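PDB 3BY9: sensor protein from Vibrio cholerae, which probably serves as a membrane-bound histidine kinase of a two-component system, sensing C4-dicarboxylates such as succinate through the sensor domain described here. Local coordinates for residues I37-L48 with P135-I146. Sequence-based numbering, arbitrary orientation.
With CA (calcium ion), chain C.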
ATOM      1  N   ILE A  37      -2.578  -1.734  20.164  1.00  7.86           N
ATOM      2  CA  ILE A  37      -1.472  -1.339  21.021  1.00  6.69           C
ATOM      3  C   ILE A  37      -1.399   0.130  21.312  1.00  8.32           C
ATOM      4  O   ILE A  37      -0.592   0.552  22.155  1.00  8.80           O
ATOM      5  CB  ILE A  37      -0.074  -1.770  20.446  1.00  6.94           C
ATOM      6  CG1 ILE A  37       0.207  -1.099  19.078  1.00  7.99           C
ATOM      7  CG2 ILE A  37      -0.051  -3.314  20.213  1.00  9.36           C
ATOM      8  CD1 ILE A  37       1.645  -1.343  18.554  1.00  9.97           C
ATOM      9  N   SER A  38      -2.263   0.903  20.671  1.00  7.42           N
ATOM     10  CA  SER A  38      -2.150   2.359  20.753  1.00  9.15           C
ATOM     11  C   SER A  38      -2.115   2.961  22.134  1.00  7.66           C
ATOM     12  O   SER A  38      -1.329   3.902  22.383  1.00  9.05           O
ATOM     13  CB  SER A  38      -3.272   3.025  19.935  1.00  8.20           C
ATOM     14  OG  SER A  38      -4.551   2.761  20.487  1.00  7.34           O
ATOM     15  N   LYS A  39      -2.942   2.445  23.040  1.00  6.62           N
ATOM     16  CA  LYS A  39      -2.971   3.043  24.398  1.00  5.82           C
ATOM     17  C   LYS A  39      -2.089   2.286  25.398  1.00  8.62           C
ATOM     18  O   LYS A  39      -2.086   2.584  26.601  1.00  9.52           O
ATOM     19  CB  LYS A  39      -4.428   3.070  24.934  1.00  8.13           C
ATOM     20  CG  LYS A  39      -5.229   4.211  24.293  1.00 10.13           C
ATOM     21  CD  LYS A  39      -6.644   4.367  24.865  1.00 11.05           C
ATOM     22  CE  LYS A  39      -6.687   4.621  26.381  1.00 10.71           C
ATOM     23  NZ  LYS A  39      -5.948   5.846  26.832  1.00 12.91           N
ATOM     24  N   ASP A  40      -1.336   1.319  24.901  1.00  7.16           N
ATOM     25  CA  ASP A  40      -0.501   0.526  25.794  1.00  5.54           C
ATOM     26  C   ASP A  40       0.482   1.400  26.548  1.00  8.90           C
ATOM     27  O   ASP A  40       1.074   2.340  25.973  1.00  7.10           O
ATOM     28  CB  ASP A  40       0.289  -0.536  25.004  1.00  6.70           C
ATOM     29  CG  ASP A  40      -0.616  -1.624  24.440  1.00  7.62           C
ATOM     30  OD1 ASP A  40      -1.858  -1.494  24.598  1.00  8.64           O
ATOM     31  OD2 ASP A  40      -0.083  -2.611  23.870  1.00 11.01           O
ATOM     32  N   LYS A  41       0.728   1.048  27.818  1.00  7.77           N
ATOM     33  CA  LYS A  41       1.640   1.853  28.639  1.00  8.24           C
ATOM     34  C   LYS A  41       2.986   2.208  27.976  1.00  8.98           C
ATOM     35  O   LYS A  41       3.443   3.334  28.066  1.00  8.68           O
ATOM     36  CB  LYS A  41       1.877   1.134  29.972  1.00  9.62           C
ATOM     37  CG  LYS A  41       2.901   1.849  30.912  1.00  7.45           C
ATOM     38  CD  LYS A  41       2.866   1.160  32.300  1.00 10.96           C
ATOM     39  CE  LYS A  41       3.976   1.704  33.263  1.00 13.68           C
ATOM     40  NZ  LYS A  41       3.695   3.136  33.586  1.00 13.87           N
ATOM     41  N   GLU A  42       3.618   1.230  27.324  1.00  8.53           N
ATOM     42  CA  GLU A  42       4.906   1.477  26.695  1.00  8.04           C
ATOM     43  C   GLU A  42       4.857   2.616  25.677  1.00  9.35           C
ATOM     44  O   GLU A  42       5.816   3.388  25.547  1.00  9.38           O
ATOM     45  CB  GLU A  42       5.424   0.224  25.962  1.00  9.65           C
ATOM     46  CG  GLU A  42       5.717  -1.039  26.869  1.00  7.73           C
ATOM     47  CD  GLU A  42       4.493  -1.899  27.254  1.00  8.85           C
ATOM     48  OE1 GLU A  42       3.342  -1.436  27.153  1.00 10.43           O
ATOM     49  OE2 GLU A  42       4.705  -3.047  27.707  1.00 12.44           O
ATOM     50  N   LEU A  43       3.760   2.691  24.913  1.00  9.23           N
ATOM     51  CA  LEU A  43       3.667   3.739  23.894  1.00  8.61           C
ATOM     52  C   LEU A  43       3.342   5.090  24.531  1.00 11.46           C
ATOM     53  O   LEU A  43       3.981   6.090  24.207  1.00  9.10           O
ATOM     54  CB  LEU A  43       2.565   3.391  22.847  1.00  6.77           C
ATOM     55  CG  LEU A  43       2.984   2.394  21.764  1.00  8.93           C
ATOM     56  CD1 LEU A  43       3.292   0.992  22.378  1.00  9.66           C
ATOM     57  CD2 LEU A  43       1.799   2.280  20.750  1.00  8.86           C
ATOM     58  N   VAL A  44       2.378   5.115  25.459  1.00  8.08           N
ATOM     59  CA  VAL A  44       2.015   6.395  26.050  1.00  7.35           C
ATOM     60  C   VAL A  44       3.179   6.938  26.870  1.00  8.77           C
ATOM     61  O   VAL A  44       3.488   8.138  26.771  1.00  9.34           O
ATOM     62  CB  VAL A  44       0.754   6.309  26.918  1.00  6.99           C
ATOM     63  CG1 VAL A  44       0.460   7.685  27.617  1.00  8.05           C
ATOM     64  CG2 VAL A  44      -0.436   5.880  26.029  1.00  8.79           C
ATOM     65  N   ASP A  45       3.845   6.077  27.635  1.00  8.71           N
ATOM     66  CA  ASP A  45       4.956   6.565  28.441  1.00  9.12           C
ATOM     67  C   ASP A  45       6.087   7.153  27.577  1.00  8.81           C
ATOM     68  O   ASP A  45       6.774   8.106  28.002  1.00 10.45           O
ATOM     69  CB  ASP A  45       5.532   5.446  29.320  1.00 10.78           C
ATOM     70  CG  ASP A  45       4.659   5.128  30.571  1.00 13.43           C
ATOM     71  OD1 ASP A  45       5.039   4.198  31.314  1.00 15.43           O
ATOM     72  OD2 ASP A  45       3.642   5.797  30.800  1.00 13.69           O
ATOM     73  N   ALA A  46       6.331   6.555  26.415  1.00  9.44           N
ATOM     74  CA  ALA A  46       7.360   7.115  25.541  1.00 10.73           C
ATOM     75  C   ALA A  46       6.977   8.505  25.050  1.00  8.00           C
ATOM     76  O   ALA A  46       7.806   9.421  24.982  1.00 10.16           O
ATOM     77  CB  ALA A  46       7.599   6.173  24.328  1.00  9.56           C
ATOM     78  N   LEU A  47       5.716   8.664  24.660  1.00  9.54           N
ATOM     79  CA  LEU A  47       5.282   9.950  24.137  1.00  9.67           C
ATOM     80  C   LEU A  47       5.343  10.999  25.240  1.00 12.27           C
ATOM     81  O   LEU A  47       5.589  12.164  24.969  1.00 11.32           O
ATOM     82  CB  LEU A  47       3.869   9.829  23.553  1.00  8.64           C
ATOM     83  CG  LEU A  47       3.850   9.042  22.221  1.00  8.10           C
ATOM     84  CD1 LEU A  47       2.409   8.678  21.881  1.00 12.10           C
ATOM     85  CD2 LEU A  47       4.405   9.900  21.096  1.00  7.01           C
ATOM     86  N   LEU A  48       5.108  10.575  26.481  1.00 10.40           N
ATOM     87  CA  LEU A  48       5.140  11.544  27.591  1.00 12.45           C
ATOM     88  C   LEU A  48       6.575  11.899  28.028  1.00 16.66           C
ATOM     89  O   LEU A  48       6.777  12.960  28.637  1.00 15.77           O
ATOM     90  CB  LEU A  48       4.353  10.963  28.794  1.00 10.51           C
ATOM     91  CG  LEU A  48       2.811  10.881  28.553  1.00 11.94           C
ATOM     92  CD1 LEU A  48       2.145  10.159  29.790  1.00 14.32           C
ATOM     93  CD2 LEU A  48       2.200  12.269  28.367  1.00 16.16           C
ATOM     94  N   PRO A 135      -4.408   7.047  16.105  1.00  6.92           N
ATOM     95  CA  PRO A 135      -3.946   8.035  17.089  1.00  7.07           C
ATOM     96  C   PRO A 135      -3.706   7.418  18.490  1.00  9.56           C
ATOM     97  O   PRO A 135      -4.463   6.523  18.911  1.00 10.30           O
ATOM     98  CB  PRO A 135      -5.125   9.042  17.150  1.00 10.80           C
ATOM     99  CG  PRO A 135      -6.343   8.128  16.886  1.00  7.21           C
ATOM    100  CD  PRO A 135      -5.818   7.261  15.711  1.00  7.13           C
ATOM    101  N   VAL A 136      -2.665   7.895  19.189  1.00  5.97           N
ATOM    102  CA  VAL A 136      -2.448   7.454  20.572  1.00  8.40           C
ATOM    103  C   VAL A 136      -3.129   8.530  21.416  1.00  9.89           C
ATOM    104  O   VAL A 136      -2.751   9.694  21.343  1.00 10.49           O
ATOM    105  CB  VAL A 136      -0.976   7.399  20.929  1.00  7.33           C
ATOM    106  CG1 VAL A 136      -0.817   7.021  22.451  1.00  7.52           C
ATOM    107  CG2 VAL A 136      -0.276   6.313  20.051  1.00  7.34           C
ATOM    108  N   ILE A 137      -4.139   8.117  22.187  1.00  7.95           N
ATOM    109  CA  ILE A 137      -4.937   9.059  22.968  1.00  9.13           C
ATOM    110  C   ILE A 137      -4.835   8.743  24.475  1.00 11.32           C
ATOM    111  O   ILE A 137      -5.024   7.589  24.878  1.00 10.95           O
ATOM    112  CB  ILE A 137      -6.410   8.918  22.522  1.00  7.76           C
ATOM    113  CG1 ILE A 137      -6.544   9.362  21.050  1.00 10.23           C
ATOM    114  CG2 ILE A 137      -7.317   9.822  23.415  1.00  8.98           C
ATOM    115  CD1 ILE A 137      -7.977   9.051  20.426  1.00 11.11           C
ATOM    116  N   TYR A 138      -4.506   9.753  25.282  1.00 10.01           N
ATOM    117  CA  TYR A 138      -4.413   9.560  26.729  1.00  9.68           C
ATOM    118  C   TYR A 138      -4.922  10.871  27.386  1.00 13.26           C
ATOM    119  O   TYR A 138      -4.550  11.960  26.985  1.00 12.31           O
ATOM    120  CB  TYR A 138      -2.952   9.307  27.148  1.00 11.61           C
ATOM    121  CG  TYR A 138      -2.836   9.046  28.622  1.00  9.13           C
ATOM    122  CD1 TYR A 138      -3.311   7.850  29.174  1.00 10.78           C
ATOM    123  CD2 TYR A 138      -2.345  10.025  29.477  1.00 12.36           C
ATOM    124  CE1 TYR A 138      -3.300   7.649  30.569  1.00 13.35           C
ATOM    125  CE2 TYR A 138      -2.331   9.833  30.851  1.00 13.74           C
ATOM    126  CZ  TYR A 138      -2.804   8.657  31.379  1.00 15.36           C
ATOM    127  OH  TYR A 138      -2.768   8.480  32.745  1.00 17.56           O
ATOM    128  N   ALA A 139      -5.744  10.719  28.419  1.00 13.16           N
ATOM    129  CA  ALA A 139      -6.318  11.869  29.129  1.00 15.88           C
ATOM    130  C   ALA A 139      -7.014  12.812  28.132  1.00 15.99           C
ATOM    131  O   ALA A 139      -6.889  14.042  28.221  1.00 17.55           O
ATOM    132  CB  ALA A 139      -5.256  12.603  29.922  1.00 15.83           C
ATOM    133  N   ALA A 140      -7.716  12.184  27.198  1.00 13.07           N
ATOM    134  CA  ALA A 140      -8.510  12.840  26.142  1.00 15.76           C
ATOM    135  C   ALA A 140      -7.711  13.667  25.157  1.00 18.46           C
ATOM    136  O   ALA A 140      -8.287  14.491  24.427  1.00 21.53           O
ATOM    137  CB  ALA A 140      -9.611  13.736  26.770  1.00 20.49           C
ATOM    138  N   GLU A 141      -6.407  13.445  25.110  1.00 12.32           N
ATOM    139  CA  GLU A 141      -5.567  14.227  24.220  1.00 15.54           C
ATOM    140  C   GLU A 141      -4.866  13.322  23.209  1.00 12.23           C
ATOM    141  O   GLU A 141      -4.423  12.240  23.576  1.00 11.05           O
ATOM    142  CB  GLU A 141      -4.476  14.929  25.017  1.00 19.16           C
ATOM    143  CG  GLU A 141      -4.993  15.890  26.075  1.00 34.86           C
ATOM    144  CD  GLU A 141      -4.570  17.316  25.787  1.00 47.44           C
ATOM    145  OE1 GLU A 141      -4.892  17.809  24.684  1.00 50.66           O
ATOM    146  OE2 GLU A 141      -3.915  17.941  26.655  1.00 51.46           O
ATOM    147  N   ILE A 142      -4.699  13.813  21.985  1.00 11.64           N
ATOM    148  CA  ILE A 142      -3.951  13.007  21.000  1.00  9.66           C
ATOM    149  C   ILE A 142      -2.480  13.338  21.245  1.00 11.26           C
ATOM    150  O   ILE A 142      -2.056  14.488  21.089  1.00 13.89           O
ATOM    151  CB  ILE A 142      -4.366  13.378  19.552  1.00 12.84           C
ATOM    152  CG1 ILE A 142      -5.833  12.962  19.322  1.00 11.52           C
ATOM    153  CG2 ILE A 142      -3.443  12.619  18.541  1.00 15.03           C
ATOM    154  CD1 ILE A 142      -6.449  13.489  18.006  1.00 15.46           C
ATOM    155  N   LEU A 143      -1.670  12.318  21.562  1.00  8.01           N
ATOM    156  CA  LEU A 143      -0.258  12.509  21.851  1.00  8.66           C
ATOM    157  C   LEU A 143       0.677  12.056  20.727  1.00  8.35           C
ATOM    158  O   LEU A 143       1.845  12.395  20.761  1.00 10.23           O
ATOM    159  CB  LEU A 143       0.111  11.676  23.092  1.00 11.81           C
ATOM    160  CG  LEU A 143      -0.624  11.949  24.391  1.00 13.57           C
ATOM    161  CD1 LEU A 143      -0.022  10.968  25.473  1.00 14.32           C
ATOM    162  CD2 LEU A 143      -0.386  13.365  24.813  1.00 19.24           C
ATOM    163  N   GLY A 144       0.162  11.324  19.740  1.00  8.10           N
ATOM    164  CA  GLY A 144       1.049  10.833  18.685  1.00  6.97           C
ATOM    165  C   GLY A 144       0.285   9.829  17.826  1.00  9.27           C
ATOM    166  O   GLY A 144      -0.933   9.723  17.901  1.00  7.74           O
ATOM    167  N   VAL A 145       1.020   9.057  17.036  1.00  6.74           N
ATOM    168  CA  VAL A 145       0.400   8.110  16.111  1.00  7.06           C
ATOM    169  C   VAL A 145       1.234   6.836  16.113  1.00  8.54           C
ATOM    170  O   VAL A 145       2.472   6.911  16.112  1.00  8.18           O
ATOM    171  CB  VAL A 145       0.448   8.675  14.647  1.00  9.02           C
ATOM    172  CG1 VAL A 145       0.026   7.592  13.600  1.00  8.17           C
ATOM    173  CG2 VAL A 145      -0.532   9.864  14.510  1.00  8.63           C
ATOM    174  N   ILE A 146       0.550   5.691  16.129  1.00  6.41           N
ATOM    175  CA  ILE A 146       1.261   4.392  16.030  1.00  5.33           C
ATOM    176  C   ILE A 146       0.938   3.838  14.623  1.00  7.13           C
ATOM    177  O   ILE A 146      -0.202   3.948  14.131  1.00  7.49           O
ATOM    178  CB  ILE A 146       0.791   3.454  17.183  1.00  5.42           C
ATOM    179  CG1 ILE A 146       1.436   2.062  17.022  1.00  5.97           C
ATOM    180  CG2 ILE A 146      -0.709   3.231  17.154  1.00  6.74           C
ATOM    181  CD1 ILE A 146       2.954   2.049  17.179  1.00  8.58           C
TER
HETATM  182 CA    CA C   1      -4.153  -1.689  24.211  1.00  7.58          CA
HETATM  183  O   HOH W   1      -5.623   5.413  21.119  1.00  9.76           O
HETATM  184  O   HOH W   2      -4.958   0.169  22.828  1.00  7.60           O
HETATM  185  O   HOH W   3      -3.810  -4.036  25.019  1.00  7.98           O
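Val136 meets helix 41-48 through apolar contacts: Leu47 comes tip to tip with it, Leu47 CD1 to Val136 CG1 at 3.7 Å, and Val44 CG2 lies near the same methyl. Val44 CG1, anti to its backbone N (chi1 176°), crosses Tyr138 at about a right angle, 3.7 Å from Tyr138 CG. Leu143 takes the hairpin's other strand into the cluster, its CD1 lying 3.9 Å from Leu48 CD2. Farther along, Ile146 is crossed at about right angles by both Ile37, whose CD1 is 3.7 Å from Ile146 CG1, and Leu43, which touches through CD2. Leu77 of strand 74-79 also packs against Leu47 and Val136.

Polar links run along the hairpin strand 135-138. Lys39, its chain bent at chi3 and chi4, curls over so that NZ donates to Ile137 O at 2.8 Å; the C=O...N angle is 150°, with the donor 16° from the carbonyl plane. One water joins the two segments by donating to Ser38 OG and Pro135 O while its oxygen accepts from Ile137 N at 3.3 Å; Ser38 OG also bonds to His35 O. Ser38 O, pressed against the Val136 methyls, is buried with no partner in the model.

The calcium ion sits beside this seam, bound by Asp40 OD1 at 2.3 Å, by Leu36 O and by two waters, one of which accepts from Lys39 N. Asp40 OD2 is hydrogen-bonded to Tyr62 OH. Helix 41-48 packs across strands of the five-stranded antiparallel sheet that holds strands 128-138 and 141-150, an arrangement consistent with a PAS-like sensor fold. Because the Lys39 backbone and Asp40 belong to the calcium site while the Lys39 side chain grips the hairpin, neighbouring residues join the metal-bound turn directly to the sheet.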